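Local coordinates for CSE1 (Thermus thermophilus, PDB 4AN8), which probably helps select foreign DNA in CRISPR adaptive immunity, as a subunit of the Cascade ribonucleoprotein complex, at residues T371-A374 with E375-E379; P442-F445 with A446-E450; R97-D100 with R101-F105; K10-L13 with I14-P17. One frame throughout, in Å; residues are numbered along the deposited sequence. Where two conformers were deposited one is given.

Contact 1: residues T371-A374 with E375-E379; sequences TPKA and EENLE
Glu375 meets Thr371 across the first turn of helix 372-403. Its N donates to Thr371 O at 2.8 Å, in a nearly straight bond. The side chain follows the same carbonyl. CG stands beside the backbone N (chi1 -69°), and this brings it to 3.2 Å from Thr371 O. Beyond CG the chain is extended and carries the buried carboxylate to a salt bridge with Arg313. Glu376 comes next. Its N reaches Pro372 O at 2.9 Å, with the donor well tilted from the carbonyl plane. The carboxylate lies beside the amine of Lys373, one turn back, as expected for a salt bridge. Glu376 is poorly ordered and the two charged ends are modelled too close, so the detail is doubtful. Asn377 N donates to Lys373 O at 2.8 Å. The lysine chain bends at chi2 (45°), which puts Lys373 CD 3.3 Å from Asn377 ND2, and again at chi3 (67°), which turns CE and the amine toward Glu376. The Asn377 amide N is hydrogen-bonded to Val448 O. Leu378 N closes the next turn on Ala374 O at 2.9 Å, and its CB touches the same oxygen. The leucine side chain then packs on Phe441 and Phe445 of helix 429-446. Glu379 N continues the ladder to Glu375 O. At the start of the ladder, Thr371 OG1 takes a weak bond from Ala374 N at 3.5 Å, and it is also hydrogen-bonded to Gly368 O. A threonine N-cap followed by proline, which has no N-H to satisfy, is a classic way to begin an alpha-helix.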
loop_
_atom_site.group_PDB
_atom_site.type_symbol
_atom_site.label_atom_id
_atom_site.label_comp_id
_atom_site.label_asym_id
_atom_site.label_seq_id
_atom_site.Cartn_x
_atom_site.Cartn_y
_atom_site.Cartn_z
ATOM N N THR A 371 -0.855 -22.503 2.457
ATOM C CA THR A 371 -1.172 -23.882 2.850
ATOM C C THR A 371 -1.293 -23.953 4.377
ATOM O O THR A 371 -0.752 -23.098 5.076
ATOM C CB THR A 371 -0.072 -24.857 2.381
ATOM O OG1 THR A 371 1.167 -24.509 3.005
ATOM C CG2 THR A 371 0.109 -24.776 0.860
ATOM N N PRO A 372 -2.007 -24.969 4.903
ATOM C CA PRO A 372 -2.208 -25.131 6.355
ATOM C C PRO A 372 -0.908 -25.225 7.152
ATOM O O PRO A 372 -0.819 -24.693 8.253
ATOM C CB PRO A 372 -2.976 -26.457 6.456
ATOM C CG PRO A 372 -3.717 -26.554 5.167
ATOM C CD PRO A 372 -2.789 -25.955 4.129
ATOM N N LYS A 373 0.089 -25.902 6.603
ATOM C CA LYS A 373 1.354 -26.056 7.300
ATOM C C LYS A 373 2.074 -24.710 7.397
ATOM O O LYS A 373 2.419 -24.269 8.493
ATOM C CB LYS A 373 2.233 -27.117 6.617
ATOM C CG LYS A 373 3.700 -27.132 7.044
ATOM C CD LYS A 373 3.890 -27.035 8.561
ATOM C CE LYS A 373 3.375 -28.257 9.295
ATOM N NZ LYS A 373 3.701 -28.193 10.752
ATOM N N ALA A 374 2.285 -24.060 6.253
ATOM C CA ALA A 374 2.880 -22.730 6.254
ATOM C C ALA A 374 2.093 -21.779 7.158
ATOM O O ALA A 374 2.680 -21.043 7.941
ATOM C CB ALA A 374 2.983 -22.183 4.836
ATOM N N GLU A 375 0.767 -21.796 7.070
ATOM C CA GLU A 375 -0.024 -20.885 7.895
ATOM C C GLU A 375 0.211 -21.203 9.367
ATOM O O GLU A 375 0.315 -20.304 10.199
ATOM C CB GLU A 375 -1.510 -20.926 7.530
ATOM C CG GLU A 375 -1.788 -20.315 6.151
ATOM C CD GLU A 375 -3.262 -20.209 5.792
ATOM O OE1 GLU A 375 -4.132 -20.313 6.684
ATOM O OE2 GLU A 375 -3.554 -20.009 4.600
ATOM N N GLU A 376 0.320 -22.495 9.667
ATOM C CA GLU A 376 0.560 -22.965 11.023
ATOM C C GLU A 376 1.908 -22.462 11.510
ATOM O O GLU A 376 2.014 -21.919 12.612
ATOM C CB GLU A 376 0.514 -24.496 11.061
ATOM C CG GLU A 376 1.270 -25.141 12.212
ATOM C CD GLU A 376 1.419 -26.647 12.041
ATOM O OE1 GLU A 376 0.458 -27.300 11.577
ATOM O OE2 GLU A 376 2.503 -27.179 12.364
ATOM N N ASN A 377 2.932 -22.630 10.683
ATOM C CA ASN A 377 4.263 -22.132 11.018
ATOM C C ASN A 377 4.285 -20.623 11.264
ATOM O O ASN A 377 4.928 -20.149 12.206
ATOM C CB ASN A 377 5.280 -22.505 9.944
ATOM C CG ASN A 377 5.608 -23.967 9.956
ATOM O OD1 ASN A 377 5.476 -24.628 10.986
ATOM N ND2 ASN A 377 6.021 -24.499 8.809
ATOM N N LEU A 378 3.581 -19.878 10.419
ATOM C CA LEU A 378 3.546 -18.426 10.537
ATOM C C LEU A 378 2.871 -18.034 11.844
ATOM O O LEU A 378 3.354 -17.165 12.562
ATOM C CB LEU A 378 2.812 -17.807 9.342
ATOM C CG LEU A 378 2.797 -16.281 9.239
ATOM C CD1 LEU A 378 4.226 -15.697 9.291
ATOM C CD2 LEU A 378 2.086 -15.853 7.951
ATOM N N GLU A 379 1.764 -18.697 12.159
ATOM C CA GLU A 379 1.054 -18.458 13.407
ATOM C C GLU A 379 1.985 -18.658 14.621
ATOM O O GLU A 379 2.058 -17.813 15.509
ATOM C CB GLU A 379 -0.164 -19.385 13.490
ATOM C CG GLU A 379 -1.233 -18.972 14.489
ATOM C CD GLU A 379 -2.516 -19.799 14.355
ATOM O OE1 GLU A 379 -2.648 -20.551 13.364
ATOM O OE2 GLU A 379 -3.393 -19.698 15.241
#

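Contact 2: residues P442-F445 with A446-E450; sequences PRFF and ARVEE
Phe444 and Val448, one turn apart, are the side chains that meet in this contact. Val448 CG2 approaches the Phe444 ring obliquely, 4.0 Å from CZ. Phe444 CG lies opposite the backbone N about the CA-CB bond (chi1 164°) and beside its carbonyl carbon, on the side where Val448 follows. CG1 of Val448 sits between the backbone N and the carbonyl carbon, and CG2, anti to the N, is the methyl that meets the ring. This side is buried. Val448 also packs on Ala374 of helix 372-403, while Phe444 meets Ala381 and Trp457. Phe445 points into the same interior, where its ring stacks on Phe441 and meets Phe307. The backbone here is the C-terminal end of helix 429-446, where the bonding tightens. Ala446 N still reaches four residues back, to Pro442 O at 3.0 Å. Arg447 N turns instead to Phe444 O at 2.8 Å, and Val448 N to Phe445 O at 3.2 Å, both three residues back. In these last two bonds the donor stands above the carbonyl plane, by 50° and 65°. The other side is open to solvent and loosely made. Arg443, Ala446 and Arg447 are exposed there. Arg447 runs out extended, with its CG passing 3.8 Å from Arg443 O. Their charged groups stay apart, 6.0 Å from Arg443 NE to Arg447 NH2, and like charges probably disfavour a closer approach.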
loop_
_atom_site.group_PDB
_atom_site.type_symbol
_atom_site.label_atom_id
_atom_site.label_comp_id
_atom_site.label_asym_id
_atom_site.label_seq_id
_atom_site.Cartn_x
_atom_site.Cartn_y
_atom_site.Cartn_z
ATOM N N PRO A 442 12.383 -11.687 6.825
ATOM C CA PRO A 442 12.396 -12.130 5.418
ATOM C C PRO A 442 13.003 -13.508 5.215
ATOM O O PRO A 442 12.501 -14.255 4.372
ATOM C CB PRO A 442 13.267 -11.088 4.717
ATOM C CG PRO A 442 13.093 -9.845 5.556
ATOM C CD PRO A 442 12.858 -10.299 6.980
ATOM N N ARG A 443 14.066 -13.829 5.952
ATOM C CA ARG A 443 14.750 -15.123 5.823
ATOM C C ARG A 443 13.824 -16.229 6.284
ATOM O O ARG A 443 13.631 -17.217 5.593
ATOM C CB ARG A 443 16.029 -15.157 6.659
ATOM C CG ARG A 443 16.899 -13.921 6.558
ATOM C CD ARG A 443 18.261 -14.185 7.194
ATOM N NE ARG A 443 18.146 -15.022 8.391
ATOM C CZ ARG A 443 18.332 -14.589 9.635
ATOM N NH1 ARG A 443 18.661 -13.320 9.855
ATOM N NH2 ARG A 443 18.200 -15.426 10.659
ATOM N N PHE A 444 13.237 -16.052 7.459
ATOM C CA PHE A 444 12.235 -16.997 7.931
ATOM C C PHE A 444 11.056 -17.079 6.946
ATOM O O PHE A 444 10.646 -18.170 6.547
ATOM C CB PHE A 444 11.722 -16.591 9.309
ATOM C CG PHE A 444 10.438 -17.269 9.683
ATOM C CD1 PHE A 444 10.447 -18.557 10.218
ATOM C CD2 PHE A 444 9.222 -16.643 9.464
ATOM C CE1 PHE A 444 9.261 -19.195 10.543
ATOM C CE2 PHE A 444 8.042 -17.266 9.780
ATOM C CZ PHE A 444 8.049 -18.548 10.309
ATOM N N PHE A 445 10.528 -15.918 6.549
ATOM C CA PHE A 445 9.315 -15.862 5.735
ATOM C C PHE A 445 9.474 -16.634 4.437
ATOM O O PHE A 445 8.578 -17.385 4.035
ATOM C CB PHE A 445 8.905 -14.412 5.428
ATOM C CG PHE A 445 7.457 -14.260 5.010
ATOM C CD1 PHE A 445 6.440 -14.854 5.749
ATOM C CD2 PHE A 445 7.113 -13.516 3.886
ATOM C CE1 PHE A 445 5.113 -14.701 5.381
ATOM C CE2 PHE A 445 5.787 -13.362 3.519
ATOM C CZ PHE A 445 4.784 -13.962 4.268
ATOM N N ALA A 446 10.618 -16.463 3.786
ATOM C CA ALA A 446 10.876 -17.209 2.566
ATOM C C ALA A 446 10.814 -18.737 2.779
ATOM O O ALA A 446 10.593 -19.487 1.827
ATOM C CB ALA A 446 12.215 -16.794 1.965
ATOM N N ARG A 447 10.992 -19.203 4.016
ATOM C CA ARG A 447 10.999 -20.649 4.265
ATOM C C ARG A 447 9.807 -21.121 5.102
ATOM O O ARG A 447 9.852 -22.174 5.733
ATOM C CB ARG A 447 12.318 -21.080 4.912
ATOM C CG ARG A 447 13.549 -20.684 4.116
ATOM C CD ARG A 447 14.827 -21.209 4.753
ATOM N NE ARG A 447 15.973 -20.346 4.470
ATOM C CZ ARG A 447 17.206 -20.553 4.931
ATOM N NH1 ARG A 447 17.458 -21.607 5.704
ATOM N NH2 ARG A 447 18.186 -19.707 4.622
ATOM N N VAL A 448 8.728 -20.351 5.087
ATOM C CA VAL A 448 7.616 -20.614 5.988
ATOM C C VAL A 448 6.985 -22.001 5.787
ATOM O O VAL A 448 6.343 -22.528 6.691
ATOM C CB VAL A 448 6.538 -19.473 5.925
ATOM C CG1 VAL A 448 5.641 -19.629 4.702
ATOM C CG2 VAL A 448 5.723 -19.432 7.221
ATOM N N GLU A 449 7.165 -22.585 4.607
ATOM C CA GLU A 449 6.578 -23.891 4.310
ATOM C C GLU A 449 7.284 -25.025 5.067
ATOM O O GLU A 449 6.638 -25.910 5.618
ATOM C CB GLU A 449 6.609 -24.175 2.805
ATOM C CG GLU A 449 5.877 -23.153 1.955
ATOM C CD GLU A 449 6.798 -22.078 1.354
ATOM O OE1 GLU A 449 7.879 -21.803 1.945
ATOM O OE2 GLU A 449 6.430 -21.518 0.283
ATOM N N GLU A 450 8.613 -24.986 5.075
ATOM C CA GLU A 450 9.443 -25.988 5.736
ATOM C C GLU A 450 9.246 -26.034 7.243
ATOM O O GLU A 450 9.184 -24.992 7.894
ATOM C CB GLU A 450 10.914 -25.699 5.440
ATOM C CG GLU A 450 11.217 -25.635 3.966
ATOM C CD GLU A 450 12.463 -24.838 3.654
ATOM O OE1 GLU A 450 13.468 -24.973 4.387
ATOM O OE2 GLU A 450 12.429 -24.069 2.668
#

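Contact 3: residues R97-D100 with R101-F105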
loop_
_atom_site.group_PDB
_atom_site.type_symbol
_atom_site.label_atom_id
_atom_site.label_comp_id
_atom_site.label_asym_id
_atom_site.label_seq_id
_atom_site.Cartn_x
_atom_site.Cartn_y
_atom_site.Cartn_z
ATOM N N ARG A 97 -11.419 3.741 -28.207
ATOM C CA ARG A 97 -12.774 4.130 -27.808
ATOM C C ARG A 97 -12.827 5.200 -26.695
ATOM O O ARG A 97 -13.697 6.062 -26.713
ATOM C CB ARG A 97 -13.587 2.902 -27.388
ATOM C CG ARG A 97 -14.989 3.251 -26.873
ATOM C CD ARG A 97 -15.746 2.016 -26.393
ATOM N NE ARG A 97 -16.136 1.178 -27.522
ATOM C CZ ARG A 97 -16.464 -0.103 -27.424
ATOM N NH1 ARG A 97 -16.440 -0.693 -26.235
ATOM N NH2 ARG A 97 -16.817 -0.789 -28.514
ATOM N N PHE A 98 -11.912 5.142 -25.716
ATOM C CA PHE A 98 -11.975 6.086 -24.591
ATOM C C PHE A 98 -10.907 7.172 -24.612
ATOM O O PHE A 98 -10.846 8.014 -23.726
ATOM C CB PHE A 98 -12.054 5.341 -23.246
ATOM C CG PHE A 98 -13.335 4.572 -23.080
ATOM C CD1 PHE A 98 -14.512 5.233 -22.746
ATOM C CD2 PHE A 98 -13.380 3.211 -23.325
ATOM C CE1 PHE A 98 -15.714 4.539 -22.628
ATOM C CE2 PHE A 98 -14.554 2.513 -23.214
ATOM C CZ PHE A 98 -15.735 3.184 -22.863
ATOM N N ARG A 99 -10.110 7.167 -25.668
ATOM C CA ARG A 99 -9.042 8.145 -25.835
ATOM C C ARG A 99 -9.460 9.579 -25.490
ATOM O O ARG A 99 -8.720 10.313 -24.844
ATOM C CB ARG A 99 -8.504 8.100 -27.264
ATOM C CG ARG A 99 -7.499 9.197 -27.538
ATOM C CD ARG A 99 -6.949 9.140 -28.945
ATOM N NE ARG A 99 -6.283 10.394 -29.272
ATOM C CZ ARG A 99 -5.004 10.636 -29.022
ATOM N NH1 ARG A 99 -4.259 9.701 -28.452
ATOM N NH2 ARG A 99 -4.469 11.804 -29.348
ATOM N N ASP A 100 -10.643 9.988 -25.914
ATOM C CA ASP A 100 -11.039 11.374 -25.664
ATOM C C ASP A 100 -11.358 11.663 -24.198
ATOM O O ASP A 100 -11.623 12.818 -23.842
ATOM C CB ASP A 100 -12.186 11.793 -26.581
ATOM C CG ASP A 100 -11.754 11.880 -28.035
ATOM O OD1 ASP A 100 -10.659 12.424 -28.299
ATOM O OD2 ASP A 100 -12.500 11.388 -28.913
ATOM N N ARG A 101 -11.307 10.633 -23.354
ATOM C CA ARG A 101 -11.476 10.830 -21.911
ATOM C C ARG A 101 -10.133 10.853 -21.137
ATOM O O ARG A 101 -10.116 11.004 -19.911
ATOM C CB ARG A 101 -12.432 9.784 -21.318
ATOM C CG ARG A 101 -13.890 9.855 -21.847
ATOM C CD ARG A 101 -14.630 11.119 -21.423
ATOM N NE ARG A 101 -14.789 11.206 -19.971
ATOM C CZ ARG A 101 -15.829 10.731 -19.283
ATOM N NH1 ARG A 101 -16.836 10.135 -19.910
ATOM N NH2 ARG A 101 -15.867 10.867 -17.955
ATOM N N PHE A 102 -9.017 10.746 -21.852
ATOM C CA PHE A 102 -7.711 10.641 -21.198
ATOM C C PHE A 102 -6.829 11.851 -21.379
ATOM O O PHE A 102 -5.637 11.804 -21.088
ATOM C CB PHE A 102 -6.967 9.392 -21.668
ATOM C CG PHE A 102 -7.393 8.134 -20.965
ATOM C CD1 PHE A 102 -8.471 7.403 -21.432
ATOM C CD2 PHE A 102 -6.727 7.706 -19.811
ATOM C CE1 PHE A 102 -8.853 6.250 -20.800
ATOM C CE2 PHE A 102 -7.104 6.560 -19.156
ATOM C CZ PHE A 102 -8.163 5.818 -19.652
ATOM N N PHE A 103 -7.412 12.943 -21.854
ATOM C CA PHE A 103 -6.686 14.209 -21.885
ATOM C C PHE A 103 -6.658 14.827 -20.492
ATOM O O PHE A 103 -7.682 14.908 -19.798
ATOM C CB PHE A 103 -7.290 15.204 -22.890
ATOM C CG PHE A 103 -7.057 14.845 -24.342
ATOM C CD1 PHE A 103 -5.904 15.234 -24.987
ATOM C CD2 PHE A 103 -8.019 14.148 -25.066
ATOM C CE1 PHE A 103 -5.689 14.922 -26.331
ATOM C CE2 PHE A 103 -7.806 13.831 -26.418
ATOM C CZ PHE A 103 -6.642 14.228 -27.039
ATOM N N LEU A 104 -5.465 15.265 -20.094
ATOM C CA LEU A 104 -5.280 15.924 -18.812
ATOM C C LEU A 104 -5.989 17.284 -18.788
ATOM O O LEU A 104 -6.486 17.707 -17.749
ATOM C CB LEU A 104 -3.784 16.105 -18.531
ATOM C CG LEU A 104 -3.422 16.520 -17.107
ATOM C CD1 LEU A 104 -3.991 15.492 -16.071
ATOM C CD2 LEU A 104 -1.915 16.751 -16.947
ATOM N N PHE A 105 -5.993 17.976 -19.925
ATOM C CA PHE A 105 -6.739 19.240 -20.096
ATOM C C PHE A 105 -7.722 19.081 -21.258
ATOM O O PHE A 105 -7.362 18.598 -22.343
ATOM C CB PHE A 105 -5.802 20.425 -20.364
ATOM C CG PHE A 105 -4.701 20.557 -19.358
ATOM C CD1 PHE A 105 -4.901 21.259 -18.181
ATOM C CD2 PHE A 105 -3.466 19.958 -19.588
ATOM C CE1 PHE A 105 -3.879 21.371 -17.233
ATOM C CE2 PHE A 105 -2.414 20.066 -18.649
ATOM C CZ PHE A 105 -2.620 20.756 -17.469
HETATM O O HOH W 1 -10.186 14.055 -21.820
#
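Two successive i+3 to i backbone bonds, Arg101 N to Phe98 O at 2.7 Å and Phe102 N to Arg99 O at 3.0 Å, carry the chain out of helix 88-98 through two overlapping turns. Both donors lie above the carbonyl planes. Water 1 extends the turn by joining Asp100 O to Phe103 N. The ring of Phe102 presents its edge to Phe98 O, with CD1 at 3.4 Å, and its CE1 touches Phe98 CB at 4.1 Å. Phe103 lies alongside Asp100. The carboxylate and ring are nearly coplanar, 10° apart, and Asp100 OD1 sits at the ring edge, 3.7 Å from CE2. Extended Arg99 brings NH2 to 4.0 Å from Phe103 CZ, its guanidinium turned 80° to the ring. Arg99 was deposited in two conformers, so this approach is tentative. Its NH1 is modelled in a salt bridge with Asp15, too short for the detail to be trusted. Arg101 folds back at chi2 and chi3, and its NH1 is hydrogen-bonded to Val221 O. Trp219 meets both Phe98 and Phe102. The turn thus joins helix 88-98 to a segment that pairs with strand 10-12, where Leu104 and Phe105 form a classic beta bulge opposite Lys10.

Contact 4: residues K10-L13 with I14-P17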
loop_
_atom_site.group_PDB
_atom_site.type_symbol
_atom_site.label_atom_id
_atom_site.label_comp_id
_atom_site.label_asym_id
_atom_site.label_seq_id
_atom_site.Cartn_x
_atom_site.Cartn_y
_atom_site.Cartn_z
ATOM N N LYS A 10 -5.386 18.942 -24.409
ATOM C CA LYS A 10 -3.938 18.767 -24.259
ATOM C C LYS A 10 -3.490 17.610 -23.342
ATOM O O LYS A 10 -4.146 17.292 -22.349
ATOM C CB LYS A 10 -3.299 20.078 -23.805
ATOM C CG LYS A 10 -1.794 20.001 -23.711
ATOM C CD LYS A 10 -1.213 21.251 -23.064
ATOM C CE LYS A 10 -1.324 22.469 -23.978
ATOM N NZ LYS A 10 -0.779 23.679 -23.295
ATOM N N PHE A 11 -2.378 16.976 -23.724
ATOM C CA PHE A 11 -1.674 15.992 -22.910
ATOM C C PHE A 11 -2.470 14.714 -22.601
ATOM O O PHE A 11 -2.938 14.483 -21.484
ATOM C CB PHE A 11 -1.123 16.627 -21.638
ATOM C CG PHE A 11 0.012 15.838 -21.012
ATOM C CD1 PHE A 11 1.339 16.049 -21.410
ATOM C CD2 PHE A 11 -0.244 14.879 -20.030
ATOM C CE1 PHE A 11 2.398 15.307 -20.833
ATOM C CE2 PHE A 11 0.810 14.145 -19.437
ATOM C CZ PHE A 11 2.124 14.360 -19.846
ATOM N N ASN A 12 -2.577 13.866 -23.604
ATOM C CA ASN A 12 -3.277 12.618 -23.463
ATOM C C ASN A 12 -2.434 11.571 -22.700
ATOM O O ASN A 12 -1.276 11.294 -23.044
ATOM C CB ASN A 12 -3.678 12.105 -24.844
ATOM C CG ASN A 12 -4.700 11.017 -24.766
ATOM O OD1 ASN A 12 -4.385 9.892 -24.374
ATOM N ND2 ASN A 12 -5.947 11.336 -25.112
ATOM N N LEU A 13 -3.024 10.989 -21.660
ATOM C CA LEU A 13 -2.277 10.067 -20.821
ATOM C C LEU A 13 -2.031 8.723 -21.488
ATOM O O LEU A 13 -1.262 7.900 -20.983
ATOM C CB LEU A 13 -2.972 9.887 -19.476
ATOM C CG LEU A 13 -3.134 11.197 -18.695
ATOM C CD1 LEU A 13 -4.067 10.962 -17.529
ATOM C CD2 LEU A 13 -1.778 11.726 -18.232
ATOM N N ILE A 14 -2.681 8.484 -22.615
ATOM C CA ILE A 14 -2.439 7.233 -23.331
ATOM C C ILE A 14 -1.158 7.301 -24.149
ATOM O O ILE A 14 -0.490 6.287 -24.323
ATOM C CB ILE A 14 -3.586 6.869 -24.270
ATOM C CG1 ILE A 14 -4.804 6.484 -23.434
ATOM C CG2 ILE A 14 -3.147 5.739 -25.221
ATOM C CD1 ILE A 14 -6.116 6.531 -24.168
ATOM N N ASP A 15 -0.798 8.495 -24.612
ATOM C CA ASP A 15 0.310 8.631 -25.549
ATOM C C ASP A 15 1.528 9.391 -25.025
ATOM O O ASP A 15 2.637 9.226 -25.535
ATOM C CB ASP A 15 -0.185 9.272 -26.842
ATOM C CG ASP A 15 -1.326 8.506 -27.460
ATOM O OD1 ASP A 15 -1.151 7.311 -27.772
ATOM O OD2 ASP A 15 -2.406 9.094 -27.633
ATOM N N GLU A 16 1.341 10.212 -24.006
ATOM C CA GLU A 16 2.442 11.050 -23.541
ATOM C C GLU A 16 3.264 10.397 -22.430
ATOM O O GLU A 16 2.771 9.560 -21.668
ATOM C CB GLU A 16 1.923 12.417 -23.086
ATOM C CG GLU A 16 1.111 13.149 -24.139
ATOM C CD GLU A 16 1.958 13.684 -25.288
ATOM O OE1 GLU A 16 3.200 13.759 -25.155
ATOM O OE2 GLU A 16 1.373 14.039 -26.331
ATOM N N PRO A 17 4.536 10.773 -22.337
ATOM C CA PRO A 17 5.371 10.160 -21.299
ATOM C C PRO A 17 5.060 10.720 -19.918
ATOM O O PRO A 17 5.246 11.899 -19.710
ATOM C CB PRO A 17 6.803 10.532 -21.726
ATOM C CG PRO A 17 6.658 11.672 -22.729
ATOM C CD PRO A 17 5.307 11.514 -23.357
HETATM O O HOH W 2 -1.461 14.404 -26.218
#
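Phe11 turns its CG to the far side from the backbone N (chi1 -159°), which carries the ring to Glu16 CB, while the bend at Glu16 chi2 (-72°) turns its carboxylate toward water 2 and Asn12 N. Glu16 CB sits over one face of the ring, 3.9 Å from its centroid and close to the normal, in a CH-pi contact. Pro17 O approaches the ring edge, 4.0 Å from CZ. Asn12 organises the backbone. Its OD1 accepts from Ile14 N at 2.8 Å, which makes an Asx turn, and the oxygen also touches Ile14 CB. Its carbonyl takes two donors. Glu16 N comes nearly end-on to Asn12 O at 3.0 Å, while Asp15 N stands above the carbonyl plane at 3.2 Å. Asn12 ND2 is used as well, by Arg99 O. Water 2 accepts from Asn12 N and donates to Glu16 OE2, each at 2.9 Å, tying the glutamate tip to the end of strand 10-12. The turn thus satisfies the polar atoms of buried Asn12: OD1, ND2, N and O all have partners. Two N-H groups on one carbonyl should polarise it, and the bonds at both ends of the Asn12 amide should fix its rotation.

How the contacts relate
The four contacts form two pairs. Contacts 1 and 2 have centres 10 Å apart, where the start of helix 372-403 meets the end of helix 429-446. Besides the Asn377 bond, Lys373 CG packs 3.5 Å from Glu449 O. Contacts 3 and 4 have centres 9 Å apart. There Phe102 O lies 2.8 Å from Leu13 N, probably hydrogen-bonded, and Phe102 CD1 touches Ile14 CD1 at 3.7 Å. The Arg99 NH1 to Asp15 OD2 salt bridge is modelled at a short 2.1 Å, so its exact geometry is doubtful. The pairs lie on opposite sides of the chain's centre, with nearest atoms about 33 Å apart or more.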